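Local structure of tRNA-5-methyluridine(54) 2-sulfurtransferase (Pyrococcus horikoshii, 3VRH) at residues Lys135-Ile138 against Met139-Ala143; Lys42-Thr45 against Lys46-Ile50. The protein catalyses the ATP-dependent 2-thiolation of 5-methyluridine 54 in the T loop of tRNAs, a modification that stabilises tRNA against heat. All coordinates share one frame; numbering follows the deposited sequence.

Interaction 1: Lys135-Ile138 against Met139-Ala143; sequences KRYI and MNKFA
Met139 lies back along the helix over the residue one turn before it. Its CG, anti to the carbonyl carbon (chi1 -75°), comes within 3.2 Å of Lys135 O, and SD reaches Lys135 CG at 4.1 Å where the thioether slants across the start of the lysine chain. The same Lys135 O accepts the backbone N-H of Met139 at 2.9 Å. The lysine leads away from Met139 and takes NZ to a salt bridge with Glu219; Lys135 is an ATP-binding residue, and its side chain passes about 4 Å from the bound bicine. All this belongs to helix 127-145, which packs on the largely parallel, mixed sheet of the PP-loop ATPase fold: Met139 reaches Ile79, Ala53 and Ile151 on three of its strands, and Ile138 rests on Ile79 of strand 73-80. Toward the zinc site formed by Cys272, Cys275, Cys284 and Cys287, Tyr137 and Lys141 run side by side in the same direction. Both have CG anti to the backbone N (chi1 175° in Tyr137), which brings Lys141 CD to 3.2 Å from Tyr137 OH, while the tyrosine ring stacks with Phe286 and touches Cys275. Lys141 NZ turns to Asp145, Glu295 and Ile296 O. Tyr137 O is gripped twice, by Lys141 N at 2.8 Å and by a water at 3.1 Å that also accepts from Asn140 ND2. The same ND2 donates to Lys188 O, and Asn140 OD1 accepts from Ile190 N.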
loop_
_atom_site.group_PDB
_atom_site.type_symbol
_atom_site.label_atom_id
_atom_site.label_comp_id
_atom_site.label_asym_id
_atom_site.label_seq_id
_atom_site.Cartn_x
_atom_site.Cartn_y
_atom_site.Cartn_z
ATOM N N LYS A 135 8.341 26.014 1.459
ATOM C CA LYS A 135 9.048 25.872 0.197
ATOM C C LYS A 135 8.083 25.841 -1.003
ATOM O O LYS A 135 8.339 26.473 -2.038
ATOM C CB LYS A 135 9.952 24.633 0.216
ATOM C CG LYS A 135 10.779 24.478 -1.063
ATOM C CD LYS A 135 11.560 23.136 -1.109
ATOM C CE LYS A 135 12.392 23.028 -2.402
ATOM N NZ LYS A 135 13.171 21.758 -2.536
ATOM N N ARG A 136 6.980 25.114 -0.861
ATOM C CA ARG A 136 6.011 24.972 -1.946
ATOM C C ARG A 136 5.392 26.328 -2.255
ATOM O O ARG A 136 5.149 26.659 -3.406
ATOM C CB ARG A 136 4.908 23.941 -1.605
ATOM C CG ARG A 136 5.243 22.490 -2.056
ATOM C CD ARG A 136 4.123 21.457 -1.784
ATOM N NE ARG A 136 3.784 21.365 -0.360
ATOM C CZ ARG A 136 4.462 20.642 0.533
ATOM N NH1 ARG A 136 5.527 19.943 0.156
ATOM N NH2 ARG A 136 4.089 20.624 1.805
ATOM N N TYR A 137 5.146 27.106 -1.212
ATOM C CA TYR A 137 4.526 28.408 -1.372
ATOM C C TYR A 137 5.457 29.339 -2.131
ATOM O O TYR A 137 5.043 30.023 -3.072
ATOM C CB TYR A 137 4.186 29.029 -0.016
ATOM C CG TYR A 137 3.640 30.450 -0.136
ATOM C CD1 TYR A 137 4.484 31.547 -0.068
ATOM C CD2 TYR A 137 2.276 30.686 -0.312
ATOM C CE1 TYR A 137 3.997 32.838 -0.183
ATOM C CE2 TYR A 137 1.781 31.969 -0.411
ATOM C CZ TYR A 137 2.655 33.046 -0.352
ATOM O OH TYR A 137 2.181 34.333 -0.455
ATOM N N ILE A 138 6.714 29.367 -1.702
ATOM C CA ILE A 138 7.698 30.264 -2.305
ATOM C C ILE A 138 7.953 29.900 -3.760
ATOM O O ILE A 138 8.073 30.781 -4.604
ATOM C CB ILE A 138 9.021 30.271 -1.520
ATOM C CG1 ILE A 138 8.813 30.890 -0.138
ATOM C CG2 ILE A 138 10.102 31.043 -2.290
ATOM C CD1 ILE A 138 10.072 30.918 0.736
ATOM N N MET A 139 8.026 28.598 -4.050
ATOM C CA MET A 139 8.248 28.135 -5.416
ATOM C C MET A 139 7.133 28.661 -6.298
ATOM O O MET A 139 7.377 29.175 -7.385
ATOM C CB MET A 139 8.246 26.604 -5.520
ATOM C CG MET A 139 9.484 25.899 -5.004
ATOM S SD MET A 139 9.093 24.143 -4.817
ATOM C CE MET A 139 8.571 23.765 -6.479
ATOM N N ASN A 140 5.904 28.512 -5.819
ATOM C CA ASN A 140 4.767 28.916 -6.613
ATOM C C ASN A 140 4.643 30.428 -6.753
ATOM O O ASN A 140 4.423 30.912 -7.840
ATOM C CB ASN A 140 3.467 28.310 -6.084
ATOM C CG ASN A 140 2.269 28.704 -6.932
ATOM O OD1 ASN A 140 2.096 28.233 -8.052
ATOM N ND2 ASN A 140 1.447 29.574 -6.398
ATOM N N LYS A 141 4.780 31.170 -5.659
ATOM C CA LYS A 141 4.659 32.623 -5.753
ATOM C C LYS A 141 5.800 33.259 -6.552
ATOM O O LYS A 141 5.599 34.282 -7.204
ATOM C CB LYS A 141 4.530 33.289 -4.378
ATOM C CG LYS A 141 4.135 34.767 -4.481
ATOM C CD LYS A 141 3.621 35.349 -3.176
ATOM C CE LYS A 141 2.832 36.630 -3.442
ATOM N NZ LYS A 141 3.536 37.508 -4.439
ATOM N N PHE A 142 6.980 32.639 -6.522
ATOM C CA PHE A 142 8.117 33.118 -7.302
ATOM C C PHE A 142 7.872 32.871 -8.773
ATOM O O PHE A 142 8.178 33.713 -9.614
ATOM C CB PHE A 142 9.424 32.428 -6.883
ATOM C CG PHE A 142 10.638 32.987 -7.569
ATOM C CD1 PHE A 142 11.008 32.544 -8.829
ATOM C CD2 PHE A 142 11.391 33.984 -6.963
ATOM C CE1 PHE A 142 12.109 33.072 -9.464
ATOM C CE2 PHE A 142 12.493 34.505 -7.597
ATOM C CZ PHE A 142 12.848 34.048 -8.848
ATOM N N ALA A 143 7.343 31.692 -9.087
ATOM C CA ALA A 143 7.021 31.362 -10.467
ATOM C C ALA A 143 5.954 32.321 -10.975
ATOM O O ALA A 143 5.999 32.773 -12.113
ATOM C CB ALA A 143 6.513 29.926 -10.566
HETATM O O HOH W 1 2.020 30.624 -3.663
#

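Interaction 2: Lys42-Thr45 against Lys46-Ile50; sequences KLLT and KDERI
Thr45 and Glu48 close a type I beta turn between helix 23-40 and strand 49-53, with Glu48 N donating to Thr45 O at 3.0 Å. The glutamate side chain reaches, extended, across the turn, and its OE1 accepts Thr45 N at 2.8 Å on the anti side, 24° out of the carboxylate plane. Its other oxygen, OE2, forms a salt bridge with Lys191, so both carboxylate oxygens are engaged. Replacing Glu48 with an alanine would probably leave Thr45 N without this acceptor and Lys191 without its charge mate, letting the turn move more freely against strand 191-193. The inner side is packed with apolar groups: Leu44 slants past Ile50, both its methyls lying 4.0 Å from Ile50 CD1, and the two side chains share Tyr72 as a neighbour. The outer side is more open. There Thr45, Lys46 and Asp47 are exposed, although Lys46 NZ bonds to Leu70 O and the lysine makes a cation-pi contact with Tyr72. Thr45 OG1 and Asp47 OD1 are modelled only 2.3 Å apart, so the detail of their approach is doubtful. On the packed side, Glu48 OE1 also lies 3.2 Å from Leu44 CA.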
loop_
_atom_site.group_PDB
_atom_site.type_symbol
_atom_site.label_atom_id
_atom_site.label_comp_id
_atom_site.label_asym_id
_atom_site.label_seq_id
_atom_site.Cartn_x
_atom_site.Cartn_y
_atom_site.Cartn_z
ATOM N N LYS A 42 2.240 15.446 -22.087
ATOM C CA LYS A 42 2.132 16.838 -22.541
ATOM C C LYS A 42 2.530 17.821 -21.429
ATOM O O LYS A 42 1.813 18.798 -21.154
ATOM C CB LYS A 42 0.704 17.140 -23.018
ATOM C CG LYS A 42 0.049 16.025 -23.811
ATOM C CD LYS A 42 0.409 16.114 -25.275
ATOM C CE LYS A 42 -0.806 16.535 -26.103
ATOM N NZ LYS A 42 -0.443 16.998 -27.488
ATOM N N LEU A 43 3.667 17.548 -20.792
ATOM C CA LEU A 43 4.087 18.288 -19.609
ATOM C C LEU A 43 4.542 19.678 -19.969
ATOM O O LEU A 43 4.214 20.636 -19.275
ATOM C CB LEU A 43 5.245 17.568 -18.909
ATOM C CG LEU A 43 4.892 16.170 -18.415
ATOM C CD1 LEU A 43 6.111 15.528 -17.757
ATOM C CD2 LEU A 43 3.720 16.261 -17.456
ATOM N N LEU A 44 5.298 19.768 -21.061
ATOM C CA LEU A 44 6.018 20.979 -21.425
ATOM C C LEU A 44 6.046 21.174 -22.940
ATOM O O LEU A 44 5.970 20.204 -23.701
ATOM C CB LEU A 44 7.469 20.895 -20.927
ATOM C CG LEU A 44 7.682 20.817 -19.411
ATOM C CD1 LEU A 44 9.140 20.540 -19.076
ATOM C CD2 LEU A 44 7.196 22.114 -18.744
ATOM N N THR A 45 6.157 22.427 -23.369
ATOM C CA THR A 45 6.467 22.729 -24.760
ATOM C C THR A 45 7.691 23.637 -24.803
ATOM O O THR A 45 7.982 24.361 -23.845
ATOM C CB THR A 45 5.293 23.411 -25.498
ATOM O OG1 THR A 45 4.987 24.666 -24.874
ATOM C CG2 THR A 45 4.061 22.540 -25.484
ATOM N N LYS A 46 8.401 23.609 -25.923
ATOM C CA LYS A 46 9.681 24.297 -26.018
ATOM C C LYS A 46 9.586 25.825 -25.934
ATOM O O LYS A 46 10.596 26.512 -25.801
ATOM C CB LYS A 46 10.397 23.875 -27.293
ATOM C CG LYS A 46 11.883 23.647 -27.100
ATOM C CD LYS A 46 12.150 22.250 -26.600
ATOM C CE LYS A 46 12.885 21.462 -27.658
ATOM N NZ LYS A 46 12.906 20.026 -27.321
ATOM N N ASP A 47 8.376 26.359 -25.999
ATOM C CA ASP A 47 8.186 27.803 -25.943
ATOM C C ASP A 47 8.026 28.290 -24.500
ATOM O O ASP A 47 8.140 29.489 -24.226
ATOM C CB ASP A 47 6.952 28.196 -26.752
ATOM C CG ASP A 47 5.685 27.522 -26.233
ATOM O OD1 ASP A 47 5.530 26.299 -26.465
ATOM O OD2 ASP A 47 4.852 28.203 -25.583
ATOM N N GLU A 48 7.760 27.360 -23.585
ATOM C CA GLU A 48 7.466 27.708 -22.192
ATOM C C GLU A 48 8.695 28.189 -21.405
ATOM O O GLU A 48 9.820 27.743 -21.639
ATOM C CB GLU A 48 6.823 26.525 -21.468
ATOM C CG GLU A 48 5.321 26.448 -21.605
ATOM C CD GLU A 48 4.747 25.166 -21.029
ATOM O OE1 GLU A 48 5.258 24.070 -21.351
ATOM O OE2 GLU A 48 3.775 25.254 -20.259
ATOM N N ARG A 49 8.468 29.126 -20.491
ATOM C CA ARG A 49 9.510 29.544 -19.566
ATOM C C ARG A 49 9.384 28.697 -18.305
ATOM O O ARG A 49 8.406 28.779 -17.581
ATOM C CB ARG A 49 9.406 31.034 -19.249
ATOM C CG ARG A 49 10.597 31.561 -18.460
ATOM C CD ARG A 49 10.974 32.982 -18.867
ATOM N NE ARG A 49 11.613 33.702 -17.769
ATOM C CZ ARG A 49 10.950 34.453 -16.893
ATOM N NH1 ARG A 49 9.629 34.577 -16.998
ATOM N NH2 ARG A 49 11.601 35.078 -15.912
ATOM N N ILE A 50 10.380 27.862 -18.061
ATOM C CA ILE A 50 10.263 26.858 -17.015
ATOM C C ILE A 50 11.168 27.153 -15.829
ATOM O O ILE A 50 12.333 27.513 -15.993
ATOM C CB ILE A 50 10.585 25.479 -17.575
ATOM C CG1 ILE A 50 9.750 25.245 -18.841
ATOM C CG2 ILE A 50 10.338 24.415 -16.515
ATOM C CD1 ILE A 50 10.388 24.307 -19.862
#

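In the fold
Along the chain interaction 2 comes first, leading from helix 23-40 into strand 49-53, and interaction 1 follows much later within helix 127-145. Their centres are 18 Å apart and their nearest atoms about 6 Å, without touching. Strand 49-53 relates them: its residues up to Ile50 belong to interaction 2, and it runs on to Leu51 and Ala53, on which Phe142, Ala143 and Met139 of interaction 1 rest. In the sheet this strand lies between 73-80 and 150-152. Interaction 2 thus leads the chain into a central strand, whereas interaction 1 packs a helix on the sheet and carries Lys135 to the ATP site. Ala53, also an ATP-binding residue, comes later on the same strand.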